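ATP-dependent kinase YFH7 (Saccharomyces cerevisiae, PDB 2GA8) acts as an ATP-dependent P-loop kinase that could be involved in assembly of the endoplasmic reticulum membrane. Local coordinates at residues I28-P33 / Y269-Q274; H100-N105 / D172-P177; F106-Y111 / V124-G129; F230-P235 / I256-R261. All coordinates share one frame; numbering follows the deposited sequence.

Contact 1: I28-P33 / Y269-Q274; sequences ILVGSP and YLLYDQ
Val-30 and Leu-270 meet methyl to methylene, CG2 of the valine lying 3.6 Å from CB of the leucine while the two side chains slide past each other in opposite directions. Val-30 lies on strand 25-30, the central strand of the five-stranded parallel sheet, just before the P-loop; there Gly-31 O accepts from Lys-37 NZ, and Gly-31, Ser-32 and Pro-33 belong to the ATP site inferred by similarity. Leu-270 and Leu-271 are the middle residues of a type I turn from Tyr-269 to Tyr-272, in the loop that follows the neighbouring strand 262-267. The tight part centres on one methyl: chi1 of 166° puts Val-30 CG1 anti to the backbone N, which leaves CG2 beside that N, where it also touches Leu-271 CG at 3.7 Å and Leu-271 CD1 at 3.8 Å. Ile-28 adds a second methyl from the same side of the strand, its CG2 packing 3.8 Å from Leu-270 CB and, more loosely, 4.2 Å from Leu-271 CG. An alanine in place of Leu-271 would probably leave Val-30 CG2 without two of its carbon neighbours and open a gap beside Val-292 and Ile-342, which the leucine also touches. Toward Asp-273 and Gln-274 the arrangement changes: both are partly exposed, and the side chains pair with each other, Gln-274 NE2 donating to Asp-273 OD1 over 2.9 Å from above the carboxylate plane. No hydrogen bond crosses between 28-33 and 269-274, so strand and turn are joined to each other by aliphatic contacts alone.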
loop_
_atom_site.group_PDB
_atom_site.type_symbol
_atom_site.label_atom_id
_atom_site.label_comp_id
_atom_site.label_asym_id
_atom_site.label_seq_id
_atom_site.Cartn_x
_atom_site.Cartn_y
_atom_site.Cartn_z
ATOM N N ILE A 28 -4.393 3.548 -7.114
ATOM C CA ILE A 28 -4.328 2.103 -6.953
ATOM C C ILE A 28 -3.728 1.557 -8.240
ATOM O O ILE A 28 -4.169 1.910 -9.335
ATOM C CB ILE A 28 -5.727 1.463 -6.762
ATOM C CG1 ILE A 28 -6.201 1.657 -5.316
ATOM C CG2 ILE A 28 -5.663 -0.041 -7.100
ATOM C CD1 ILE A 28 -7.624 1.161 -5.064
ATOM N N LEU A 29 -2.701 0.724 -8.103
ATOM C CA LEU A 29 -2.061 0.110 -9.255
ATOM C C LEU A 29 -2.027 -1.391 -8.980
ATOM O O LEU A 29 -1.349 -1.845 -8.056
ATOM C CB LEU A 29 -0.633 0.639 -9.436
ATOM C CG LEU A 29 0.158 -0.024 -10.569
ATOM C CD1 LEU A 29 -0.585 0.152 -11.892
ATOM C CD2 LEU A 29 1.557 0.594 -10.648
ATOM N N VAL A 30 -2.776 -2.147 -9.773
ATOM C CA VAL A 30 -2.842 -3.595 -9.623
ATOM C C VAL A 30 -2.245 -4.318 -10.822
ATOM O O VAL A 30 -2.412 -3.899 -11.968
ATOM C CB VAL A 30 -4.311 -4.080 -9.459
ATOM C CG1 VAL A 30 -4.396 -5.597 -9.643
ATOM C CG2 VAL A 30 -4.835 -3.697 -8.083
ATOM N N GLY A 31 -1.557 -5.414 -10.540
ATOM C CA GLY A 31 -0.966 -6.215 -11.594
ATOM C C GLY A 31 -0.548 -7.541 -10.996
ATOM O O GLY A 31 -0.252 -7.612 -9.803
ATOM N N SER A 32 -0.531 -8.595 -11.806
ATOM C CA SER A 32 -0.123 -9.903 -11.307
ATOM C C SER A 32 1.404 -9.934 -11.175
ATOM O O SER A 32 2.082 -8.983 -11.562
ATOM C CB SER A 32 -0.619 -11.007 -12.255
ATOM O OG SER A 32 -0.250 -10.746 -13.597
ATOM N N PRO A 33 1.959 -11.014 -10.604
ATOM C CA PRO A 33 3.414 -11.100 -10.448
ATOM C C PRO A 33 4.164 -10.858 -11.759
ATOM O O PRO A 33 3.798 -11.404 -12.800
ATOM C CB PRO A 33 3.616 -12.518 -9.919
ATOM C CG PRO A 33 2.379 -12.738 -9.101
ATOM C CD PRO A 33 1.296 -12.186 -10.000
ATOM N N TYR A 269 -3.727 -7.630 -4.786
ATOM C CA TYR A 269 -5.133 -7.716 -4.422
ATOM C C TYR A 269 -5.932 -6.469 -4.084
ATOM O O TYR A 269 -6.991 -6.563 -3.450
ATOM C CB TYR A 269 -5.231 -8.735 -3.280
ATOM C CG TYR A 269 -4.516 -10.032 -3.626
ATOM C CD1 TYR A 269 -4.855 -10.742 -4.778
ATOM C CD2 TYR A 269 -3.476 -10.519 -2.833
ATOM C CE1 TYR A 269 -4.177 -11.902 -5.138
ATOM C CE2 TYR A 269 -2.787 -11.693 -3.189
ATOM C CZ TYR A 269 -3.150 -12.372 -4.346
ATOM O OH TYR A 269 -2.483 -13.516 -4.725
ATOM N N LEU A 270 -5.470 -5.308 -4.534
ATOM C CA LEU A 270 -6.176 -4.071 -4.229
ATOM C C LEU A 270 -7.544 -3.965 -4.888
ATOM O O LEU A 270 -8.337 -3.105 -4.513
ATOM C CB LEU A 270 -5.324 -2.863 -4.623
ATOM C CG LEU A 270 -3.908 -2.905 -4.044
ATOM C CD1 LEU A 270 -3.157 -1.636 -4.423
ATOM C CD2 LEU A 270 -3.981 -3.062 -2.535
ATOM N N LEU A 271 -7.815 -4.834 -5.863
ATOM C CA LEU A 271 -9.097 -4.841 -6.572
ATOM C C LEU A 271 -9.690 -6.252 -6.565
ATOM O O LEU A 271 -10.418 -6.638 -7.481
ATOM C CB LEU A 271 -8.901 -4.374 -8.021
ATOM C CG LEU A 271 -8.485 -2.912 -8.216
ATOM C CD1 LEU A 271 -8.148 -2.671 -9.679
ATOM C CD2 LEU A 271 -9.616 -1.986 -7.751
ATOM N N TYR A 272 -9.384 -6.998 -5.508
ATOM C CA TYR A 272 -9.831 -8.383 -5.342
ATOM C C TYR A 272 -11.196 -8.397 -4.645
ATOM O O TYR A 272 -11.352 -7.803 -3.582
ATOM C CB TYR A 272 -8.782 -9.127 -4.516
ATOM C CG TYR A 272 -8.793 -10.620 -4.671
ATOM C CD1 TYR A 272 -8.266 -11.227 -5.814
ATOM C CD2 TYR A 272 -9.308 -11.436 -3.667
ATOM C CE1 TYR A 272 -8.248 -12.616 -5.944
ATOM C CE2 TYR A 272 -9.297 -12.819 -3.789
ATOM C CZ TYR A 272 -8.763 -13.401 -4.929
ATOM O OH TYR A 272 -8.734 -14.770 -5.044
ATOM N N ASP A 273 -12.171 -9.085 -5.240
ATOM C CA ASP A 273 -13.543 -9.110 -4.713
ATOM C C ASP A 273 -13.874 -9.988 -3.508
ATOM O O ASP A 273 -15.038 -10.355 -3.311
ATOM C CB ASP A 273 -14.532 -9.444 -5.844
ATOM C CG ASP A 273 -14.382 -10.872 -6.370
ATOM O OD1 ASP A 273 -13.767 -11.714 -5.686
ATOM O OD2 ASP A 273 -14.899 -11.159 -7.472
ATOM N N GLN A 274 -12.883 -10.304 -2.686
ATOM C CA GLN A 274 -13.136 -11.142 -1.525
ATOM C C GLN A 274 -12.700 -10.507 -0.218
ATOM O O GLN A 274 -11.818 -9.642 -0.192
ATOM C CB GLN A 274 -12.434 -12.490 -1.687
ATOM C CG GLN A 274 -12.923 -13.296 -2.872
ATOM C CD GLN A 274 -14.386 -13.662 -2.756
ATOM O OE1 GLN A 274 -14.816 -14.222 -1.747
ATOM N NE2 GLN A 274 -15.160 -13.352 -3.795
#

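Contact 2: H100-N105 / D172-P177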
loop_
_atom_site.group_PDB
_atom_site.type_symbol
_atom_site.label_atom_id
_atom_site.label_comp_id
_atom_site.label_asym_id
_atom_site.label_seq_id
_atom_site.Cartn_x
_atom_site.Cartn_y
_atom_site.Cartn_z
ATOM N N HIS A 100 -5.823 -15.931 16.107
ATOM C CA HIS A 100 -6.480 -15.111 15.093
ATOM C C HIS A 100 -5.716 -14.920 13.787
ATOM O O HIS A 100 -6.108 -14.103 12.960
ATOM C CB HIS A 100 -6.802 -13.736 15.683
ATOM C CG HIS A 100 -7.760 -13.780 16.832
ATOM N ND1 HIS A 100 -9.100 -14.062 16.672
ATOM C CD2 HIS A 100 -7.571 -13.591 18.160
ATOM C CE1 HIS A 100 -9.695 -14.045 17.853
ATOM N NE2 HIS A 100 -8.789 -13.761 18.772
ATOM N N VAL A 101 -4.643 -15.678 13.589
ATOM C CA VAL A 101 -3.836 -15.545 12.381
ATOM C C VAL A 101 -4.573 -15.734 11.054
ATOM O O VAL A 101 -4.123 -15.238 10.022
ATOM C CB VAL A 101 -2.622 -16.503 12.415
ATOM C CG1 VAL A 101 -1.708 -16.128 13.566
ATOM C CG2 VAL A 101 -3.093 -17.944 12.555
ATOM N N GLU A 102 -5.697 -16.445 11.072
ATOM C CA GLU A 102 -6.461 -16.676 9.848
ATOM C C GLU A 102 -7.849 -16.042 9.917
ATOM O O GLU A 102 -8.702 -16.300 9.069
ATOM C CB GLU A 102 -6.602 -18.180 9.589
ATOM C CG GLU A 102 -5.280 -18.923 9.468
ATOM C CD GLU A 102 -5.465 -20.406 9.193
ATOM O OE1 GLU A 102 -5.854 -20.765 8.061
ATOM O OE2 GLU A 102 -5.227 -21.212 10.116
ATOM N N ASP A 103 -8.065 -15.206 10.927
ATOM C CA ASP A 103 -9.355 -14.549 11.128
ATOM C C ASP A 103 -9.431 -13.196 10.416
ATOM O O ASP A 103 -8.949 -12.184 10.929
ATOM C CB ASP A 103 -9.597 -14.374 12.630
ATOM C CG ASP A 103 -10.930 -13.738 12.943
ATOM O OD1 ASP A 103 -11.724 -13.502 12.007
ATOM O OD2 ASP A 103 -11.183 -13.476 14.136
ATOM N N VAL A 104 -10.050 -13.180 9.239
ATOM C CA VAL A 104 -10.162 -11.946 8.470
ATOM C C VAL A 104 -11.054 -10.912 9.139
ATOM O O VAL A 104 -11.051 -9.746 8.746
ATOM C CB VAL A 104 -10.686 -12.212 7.032
ATOM C CG1 VAL A 104 -9.750 -13.169 6.319
ATOM C CG2 VAL A 104 -12.109 -12.776 7.075
ATOM N N ASN A 105 -11.813 -11.333 10.150
ATOM C CA ASN A 105 -12.698 -10.420 10.871
ATOM C C ASN A 105 -12.104 -9.877 12.173
ATOM O O ASN A 105 -12.768 -9.135 12.899
ATOM C CB ASN A 105 -14.046 -11.091 11.175
ATOM C CG ASN A 105 -15.078 -10.851 10.091
ATOM O OD1 ASN A 105 -16.261 -11.151 10.271
ATOM N ND2 ASN A 105 -14.641 -10.315 8.960
ATOM N N ASP A 172 3.277 -20.314 10.193
ATOM C CA ASP A 172 3.486 -21.581 10.893
ATOM C C ASP A 172 2.336 -21.883 11.846
ATOM O O ASP A 172 2.197 -23.007 12.332
ATOM C CB ASP A 172 4.788 -21.556 11.700
ATOM C CG ASP A 172 6.020 -21.456 10.824
ATOM O OD1 ASP A 172 6.082 -22.170 9.804
ATOM O OD2 ASP A 172 6.932 -20.673 11.166
ATOM N N LEU A 173 1.522 -20.871 12.119
ATOM C CA LEU A 173 0.395 -21.025 13.026
ATOM C C LEU A 173 -0.900 -21.361 12.294
ATOM O O LEU A 173 -1.926 -21.609 12.925
ATOM C CB LEU A 173 0.213 -19.749 13.848
ATOM C CG LEU A 173 1.405 -19.361 14.726
ATOM C CD1 LEU A 173 1.155 -18.005 15.369
ATOM C CD2 LEU A 173 1.630 -20.435 15.783
ATOM N N PHE A 174 -0.857 -21.360 10.967
ATOM C CA PHE A 174 -2.041 -21.687 10.180
ATOM C C PHE A 174 -2.499 -23.094 10.543
ATOM O O PHE A 174 -1.677 -23.954 10.858
ATOM C CB PHE A 174 -1.727 -21.618 8.683
ATOM C CG PHE A 174 -2.065 -20.297 8.050
ATOM C CD1 PHE A 174 -1.663 -19.101 8.633
ATOM C CD2 PHE A 174 -2.778 -20.252 6.855
ATOM C CE1 PHE A 174 -1.966 -17.877 8.029
ATOM C CE2 PHE A 174 -3.083 -19.036 6.247
ATOM C CZ PHE A 174 -2.675 -17.846 6.836
ATOM N N LYS A 175 -3.807 -23.327 10.500
ATOM C CA LYS A 175 -4.346 -24.642 10.828
ATOM C C LYS A 175 -3.639 -25.698 9.987
ATOM O O LYS A 175 -3.536 -26.861 10.380
ATOM C CB LYS A 175 -5.856 -24.682 10.566
ATOM C CG LYS A 175 -6.529 -25.968 11.027
ATOM C CD LYS A 175 -6.359 -26.178 12.526
ATOM C CE LYS A 175 -6.936 -27.515 12.966
ATOM N NZ LYS A 175 -6.732 -27.760 14.423
ATOM N N ASP A 176 -3.146 -25.279 8.825
ATOM C CA ASP A 176 -2.433 -26.169 7.922
ATOM C C ASP A 176 -1.135 -25.493 7.476
ATOM O O ASP A 176 -1.050 -24.951 6.374
ATOM C CB ASP A 176 -3.304 -26.491 6.706
ATOM C CG ASP A 176 -2.683 -27.538 5.810
ATOM O OD1 ASP A 176 -2.406 -28.653 6.301
ATOM O OD2 ASP A 176 -2.475 -27.251 4.615
ATOM N N PRO A 177 -0.106 -25.518 8.341
ATOM C CA PRO A 177 1.208 -24.921 8.087
ATOM C C PRO A 177 1.834 -25.329 6.756
ATOM O O PRO A 177 2.474 -24.513 6.096
ATOM C CB PRO A 177 2.034 -25.391 9.280
ATOM C CG PRO A 177 1.020 -25.459 10.369
ATOM C CD PRO A 177 -0.138 -26.138 9.677
HETATM O O HOH W 1 -4.893 -23.340 7.225
HETATM O O HOH W 2 -4.672 -20.991 12.696
#
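Glu-102 reaches across the ring of Phe-174 to the backbone of Lys-175, and its side chain carries most of the polar chemistry here. From CB, the first torsion sets CG anti to the carbonyl carbon, and CG sits over the ring centre, 3.5 Å from the Phe-174 centroid, a CH-pi contact. CD continues over the same face, 3.6 Å from Phe-174 CG, with the carboxylate and ring planes stacked 13° apart. At the tip the oxygens divide. OE2 accepts from Lys-175 N at 2.6 Å in a nearly straight bond (165°), on the syn side and 32° out of the carboxylate plane; a water also donates to it and to Leu-173 O. OE1 lies 3.3 Å from Phe-174 CD2 and accepts a hydrogen bond from a second water, to which Asp-176 N donates weakly. Alongside, Val-101 CG1 packs against Leu-173 CD1 at 3.9 Å, the side chains crossing at about a right angle. The contact joins two loops, one leading to strand 109-111 and the other between helices 168-171 and 178-181. Direct and water-mediated bonds to the carboxylate at this partly exposed edge would probably help it remain ionised, despite the aromatic face beneath it.

Contact 3: F106-Y111 / V124-G129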
loop_
_atom_site.group_PDB
_atom_site.type_symbol
_atom_site.label_atom_id
_atom_site.label_comp_id
_atom_site.label_asym_id
_atom_site.label_seq_id
_atom_site.Cartn_x
_atom_site.Cartn_y
_atom_site.Cartn_z
ATOM N N PHE A 106 -10.865 -10.253 12.475
ATOM C CA PHE A 106 -10.197 -9.765 13.676
ATOM C C PHE A 106 -9.972 -8.272 13.471
ATOM O O PHE A 106 -9.301 -7.869 12.522
ATOM C CB PHE A 106 -8.851 -10.467 13.860
ATOM C CG PHE A 106 -8.065 -9.985 15.052
ATOM C CD1 PHE A 106 -8.473 -10.295 16.344
ATOM C CD2 PHE A 106 -6.906 -9.237 14.878
ATOM C CE1 PHE A 106 -7.735 -9.871 17.447
ATOM C CE2 PHE A 106 -6.159 -8.805 15.973
ATOM C CZ PHE A 106 -6.575 -9.125 17.261
ATOM N N GLN A 107 -10.541 -7.448 14.345
ATOM C CA GLN A 107 -10.383 -6.008 14.207
ATOM C C GLN A 107 -9.032 -5.522 14.704
ATOM O O GLN A 107 -8.494 -6.025 15.692
ATOM C CB GLN A 107 -11.504 -5.263 14.945
ATOM C CG GLN A 107 -12.878 -5.429 14.309
ATOM C CD GLN A 107 -12.907 -4.966 12.863
ATOM O OE1 GLN A 107 -12.690 -3.788 12.568
ATOM N NE2 GLN A 107 -13.170 -5.894 11.953
ATOM N N PRO A 108 -8.454 -4.537 14.004
ATOM C CA PRO A 108 -7.156 -3.974 14.381
ATOM C C PRO A 108 -7.265 -3.335 15.759
ATOM O O PRO A 108 -8.323 -2.817 16.127
ATOM C CB PRO A 108 -6.900 -2.931 13.296
ATOM C CG PRO A 108 -7.629 -3.483 12.109
ATOM C CD PRO A 108 -8.915 -3.986 12.717
ATOM N N VAL A 109 -6.177 -3.384 16.515
ATOM C CA VAL A 109 -6.139 -2.789 17.843
ATOM C C VAL A 109 -4.924 -1.868 17.925
ATOM O O VAL A 109 -3.971 -2.011 17.154
ATOM C CB VAL A 109 -6.074 -3.875 18.948
ATOM C CG1 VAL A 109 -7.343 -4.715 18.914
ATOM C CG2 VAL A 109 -4.853 -4.760 18.752
ATOM N N LYS A 110 -4.964 -0.923 18.859
ATOM C CA LYS A 110 -3.885 0.043 19.026
ATOM C C LYS A 110 -3.248 -0.010 20.408
ATOM O O LYS A 110 -3.823 -0.555 21.348
ATOM C CB LYS A 110 -4.428 1.453 18.805
ATOM C CG LYS A 110 -5.467 1.849 19.847
ATOM C CD LYS A 110 -6.080 3.206 19.570
ATOM C CE LYS A 110 -7.142 3.540 20.607
ATOM N NZ LYS A 110 -7.876 4.794 20.273
ATOM N N TYR A 111 -2.056 0.571 20.516
ATOM C CA TYR A 111 -1.336 0.638 21.782
ATOM C C TYR A 111 -0.100 1.519 21.653
ATOM O O TYR A 111 0.459 1.672 20.566
ATOM C CB TYR A 111 -0.944 -0.764 22.265
ATOM C CG TYR A 111 0.083 -1.478 21.419
ATOM C CD1 TYR A 111 1.448 -1.307 21.648
ATOM C CD2 TYR A 111 -0.310 -2.332 20.391
ATOM C CE1 TYR A 111 2.395 -1.973 20.879
ATOM C CE2 TYR A 111 0.627 -3.003 19.615
ATOM C CZ TYR A 111 1.976 -2.819 19.863
ATOM O OH TYR A 111 2.899 -3.482 19.095
ATOM N N VAL A 124 -0.569 0.119 15.417
ATOM C CA VAL A 124 -1.851 -0.459 15.038
ATOM C C VAL A 124 -1.547 -1.828 14.446
ATOM O O VAL A 124 -0.821 -1.930 13.458
ATOM C CB VAL A 124 -2.565 0.406 13.979
ATOM C CG1 VAL A 124 -3.848 -0.282 13.513
ATOM C CG2 VAL A 124 -2.875 1.785 14.562
ATOM N N VAL A 125 -2.080 -2.881 15.064
ATOM C CA VAL A 125 -1.843 -4.242 14.593
ATOM C C VAL A 125 -3.136 -5.013 14.381
ATOM O O VAL A 125 -4.157 -4.719 15.002
ATOM C CB VAL A 125 -0.966 -5.052 15.583
ATOM C CG1 VAL A 125 0.429 -4.458 15.651
ATOM C CG2 VAL A 125 -1.607 -5.063 16.972
ATOM N N ALA A 126 -3.078 -5.994 13.487
ATOM C CA ALA A 126 -4.229 -6.832 13.197
ATOM C C ALA A 126 -3.813 -8.296 13.319
ATOM O O ALA A 126 -2.937 -8.626 14.114
ATOM C CB ALA A 126 -4.773 -6.533 11.806
ATOM N N ARG A 127 -4.405 -9.175 12.520
ATOM C CA ARG A 127 -4.089 -10.593 12.651
ATOM C C ARG A 127 -2.647 -11.003 12.375
ATOM O O ARG A 127 -2.234 -12.085 12.773
ATOM C CB ARG A 127 -5.057 -11.431 11.809
ATOM C CG ARG A 127 -4.814 -11.469 10.311
ATOM C CD ARG A 127 -5.916 -12.315 9.675
ATOM N NE ARG A 127 -5.456 -13.112 8.542
ATOM C CZ ARG A 127 -5.597 -12.764 7.267
ATOM N NH1 ARG A 127 -6.186 -11.617 6.945
ATOM N NH2 ARG A 127 -5.163 -13.575 6.312
ATOM N N GLY A 128 -1.880 -10.138 11.720
ATOM C CA GLY A 128 -0.493 -10.453 11.427
ATOM C C GLY A 128 0.445 -10.113 12.574
ATOM O O GLY A 128 1.615 -10.495 12.569
ATOM N N GLY A 129 -0.059 -9.388 13.565
ATOM C CA GLY A 129 0.776 -9.036 14.698
ATOM C C GLY A 129 1.699 -7.868 14.420
ATOM O O GLY A 129 1.513 -7.133 13.450
#
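The Phe-106 ring meets Ala-126 and Arg-127 with its edge, at one end of an antiparallel beta hairpin of strands 109-111 and 123-125, part of a mixed sheet: CD2 of Phe-106 lies 3.4 Å from Arg-127 N, and Ala-126 C is also near the ring plane. Outside the pair, the ring stacks with that of His-100. At the far end the Tyr-111 ring is likewise met at its edge, CE2 lying 4.0 Å from Val-125 CG2, with the side chains crossing at about a right angle. Between these rings Val-109 and Val-125 are a hydrogen-bonded pair, exchanging two N-H...O bonds of 2.9 Å; Lys-110 and Val-124 form the adjoining non-hydrogen-bonded pair. The valines of the first pair touch on one face of the sheet, CG2 to CG2 at 3.7 Å, each of these methyls placed between its own backbone N and carbonyl carbon. Pro-108 precedes the strand and packs its CB against Val-124 CG1 at 4.0 Å. Past the pairing, residues Ala-126 to Gly-129 make a type I turn, and the Arg-127 side chain leads off to Asn-193 and Val-101. The Val-125 carbonyl is used twice, by Val-109 N and by a CA-H...O contact in which Pro-108 CA lies 3.2 Å from Val-125 O.

Contact 4: F230-P235 / I256-R261; sequences FSQTIP and ISKFTR
Two type I turns, Ser-231 to Ile-234 and Ser-257 to Thr-260, lie side by side, with the CA atoms of Ile-234 and Lys-258 5.0 Å apart, joining the chain after strand 230-231 to the loop between strands 248-256 and 262-267. Each contains an ST turn: Ser-231 OG, also bonded to Asp-67 OD2, accepts from Thr-233 N, and Ser-257 OG from Phe-259 N. Phe-259 points an edge at the face of Phe-230 in a T-shaped pair, planes at 71° and CD1 over the ring centre, 3.6 Å above its plane. The rim of Phe-230 meets Lys-258 O, 3.5 Å from CD1, while Arg-261 NH1 approaches CD1 obliquely at 3.3 Å; the guanidinium bonds to Leu-226 O and Tyr-23 O and makes a cation-pi contact with Tyr-23. An alanine in place of Phe-230 would probably leave the edge of Phe-259 without its aromatic face and open a gap beside Arg-261 NH1. Ile-234 CB packs 3.9 Å from Lys-258 CB. Lys-258 folds back, NZ and backbone N donating to one water, which donates to Ile-234 O; another links Pro-235 O and Ile-256 O. Without direct hydrogen bonds across, cohesion rests on aromatic and aliphatic contacts and carbonyl-satisfying water bridges.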
loop_
_atom_site.group_PDB
_atom_site.type_symbol
_atom_site.label_atom_id
_atom_site.label_comp_id
_atom_site.label_asym_id
_atom_site.label_seq_id
_atom_site.Cartn_x
_atom_site.Cartn_y
_atom_site.Cartn_z
ATOM N N PHE A 230 -0.429 22.614 3.174
ATOM C CA PHE A 230 0.050 21.514 3.998
ATOM C C PHE A 230 -0.549 21.777 5.376
ATOM O O PHE A 230 -0.751 22.937 5.755
ATOM C CB PHE A 230 1.579 21.528 4.084
ATOM C CG PHE A 230 2.269 21.097 2.819
ATOM C CD1 PHE A 230 2.128 19.794 2.340
ATOM C CD2 PHE A 230 3.097 21.981 2.128
ATOM C CE1 PHE A 230 2.805 19.377 1.195
ATOM C CE2 PHE A 230 3.779 21.573 0.981
ATOM C CZ PHE A 230 3.634 20.268 0.513
ATOM N N SER A 231 -0.835 20.718 6.126
ATOM C CA SER A 231 -1.435 20.877 7.446
ATOM C C SER A 231 -0.625 20.270 8.590
ATOM O O SER A 231 -0.169 19.129 8.513
ATOM C CB SER A 231 -2.838 20.269 7.457
ATOM O OG SER A 231 -3.413 20.362 8.750
ATOM N N GLN A 232 -0.468 21.042 9.659
ATOM C CA GLN A 232 0.273 20.586 10.827
ATOM C C GLN A 232 -0.494 19.490 11.575
ATOM O O GLN A 232 0.072 18.794 12.414
ATOM C CB GLN A 232 0.527 21.770 11.767
ATOM C CG GLN A 232 1.511 21.489 12.889
ATOM C CD GLN A 232 2.882 21.087 12.372
ATOM O OE1 GLN A 232 3.449 21.749 11.501
ATOM N NE2 GLN A 232 3.425 20.002 12.913
ATOM N N THR A 233 -1.774 19.327 11.261
ATOM C CA THR A 233 -2.601 18.330 11.944
ATOM C C THR A 233 -2.413 16.890 11.479
ATOM O O THR A 233 -2.919 15.969 12.115
ATOM C CB THR A 233 -4.095 18.649 11.804
ATOM O OG1 THR A 233 -4.479 18.531 10.429
ATOM C CG2 THR A 233 -4.385 20.055 12.299
ATOM N N ILE A 234 -1.690 16.700 10.381
ATOM C CA ILE A 234 -1.462 15.367 9.825
ATOM C C ILE A 234 -0.184 14.746 10.382
ATOM O O ILE A 234 0.910 15.249 10.149
ATOM C CB ILE A 234 -1.383 15.439 8.277
ATOM C CG1 ILE A 234 -2.679 16.043 7.726
ATOM C CG2 ILE A 234 -1.138 14.050 7.689
ATOM C CD1 ILE A 234 -3.923 15.182 7.943
ATOM N N PRO A 235 -0.308 13.631 11.121
ATOM C CA PRO A 235 0.862 12.971 11.705
ATOM C C PRO A 235 1.606 12.094 10.712
ATOM O O PRO A 235 1.096 11.796 9.635
ATOM C CB PRO A 235 0.251 12.146 12.824
ATOM C CG PRO A 235 -1.008 11.639 12.160
ATOM C CD PRO A 235 -1.541 12.886 11.440
ATOM N N ILE A 256 4.536 8.162 5.426
ATOM C CA ILE A 256 3.562 9.019 4.771
ATOM C C ILE A 256 3.390 10.164 5.758
ATOM O O ILE A 256 2.826 9.978 6.837
ATOM C CB ILE A 256 2.217 8.295 4.572
ATOM C CG1 ILE A 256 2.413 7.098 3.643
ATOM C CG2 ILE A 256 1.187 9.253 3.995
ATOM C CD1 ILE A 256 1.202 6.197 3.546
ATOM N N SER A 257 3.887 11.342 5.392
ATOM C CA SER A 257 3.821 12.508 6.272
ATOM C C SER A 257 2.827 13.562 5.810
ATOM O O SER A 257 2.120 13.380 4.818
ATOM C CB SER A 257 5.198 13.169 6.363
ATOM O OG SER A 257 5.493 13.845 5.149
ATOM N N LYS A 258 2.795 14.680 6.529
ATOM C CA LYS A 258 1.906 15.779 6.175
ATOM C C LYS A 258 2.248 16.283 4.771
ATOM O O LYS A 258 1.411 16.883 4.101
ATOM C CB LYS A 258 2.046 16.933 7.176
ATOM C CG LYS A 258 3.448 17.549 7.230
ATOM C CD LYS A 258 3.504 18.785 8.135
ATOM C CE LYS A 258 3.211 18.438 9.591
ATOM N NZ LYS A 258 4.222 17.511 10.174
ATOM N N PHE A 259 3.472 16.030 4.320
ATOM C CA PHE A 259 3.883 16.493 2.995
ATOM C C PHE A 259 3.435 15.575 1.873
ATOM O O PHE A 259 3.425 15.972 0.709
ATOM C CB PHE A 259 5.400 16.678 2.951
ATOM C CG PHE A 259 5.893 17.738 3.884
ATOM C CD1 PHE A 259 5.561 19.071 3.674
ATOM C CD2 PHE A 259 6.642 17.402 5.006
ATOM C CE1 PHE A 259 5.963 20.058 4.570
ATOM C CE2 PHE A 259 7.049 18.377 5.906
ATOM C CZ PHE A 259 6.707 19.708 5.687
ATOM N N THR A 260 3.057 14.350 2.222
ATOM C CA THR A 260 2.601 13.391 1.224
ATOM C C THR A 260 1.174 13.730 0.797
ATOM O O THR A 260 0.228 13.541 1.563
ATOM C CB THR A 260 2.618 11.961 1.782
ATOM O OG1 THR A 260 3.887 11.698 2.402
ATOM C CG2 THR A 260 2.391 10.964 0.662
ATOM N N ARG A 261 1.023 14.223 -0.431
ATOM C CA ARG A 261 -0.292 14.593 -0.942
ATOM C C ARG A 261 -0.782 13.613 -2.009
ATOM O O ARG A 261 -1.908 13.714 -2.493
ATOM C CB ARG A 261 -0.240 16.016 -1.507
ATOM C CG ARG A 261 0.307 17.042 -0.519
ATOM C CD ARG A 261 -0.595 17.205 0.711
ATOM N NE ARG A 261 -1.781 18.015 0.429
ATOM C CZ ARG A 261 -1.778 19.345 0.337
ATOM N NH1 ARG A 261 -0.651 20.026 0.517
ATOM N NH2 ARG A 261 -2.896 19.995 0.036
HETATM O O HOH W 3 3.485 14.858 9.432
HETATM O O HOH W 4 0.400 11.353 7.027
#

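Contacts 1, 3 and 4 are largely buried, whereas contact 2 lies partly in solvent, its centre about 22 Å from the centre of the chain, against about 11 Å for that of contact 1. Contact 1 is purely aliphatic, at the central parallel sheet beside the P-loop. Contact 3 alone combines strand pairing with direct backbone bonds, and contact 2 relies on a carboxylate; contact 4 replaces direct bonds with waters and an aromatic pair. Contacts 2 and 3 adjoin through continuous chain and through Arg-127, whose NE meets Val-101 O at 2.9 Å, a probable hydrogen bond. Contacts 1 and 4 flank strand 262-267, the loop of contact 4 leading into it and that of contact 1 following it.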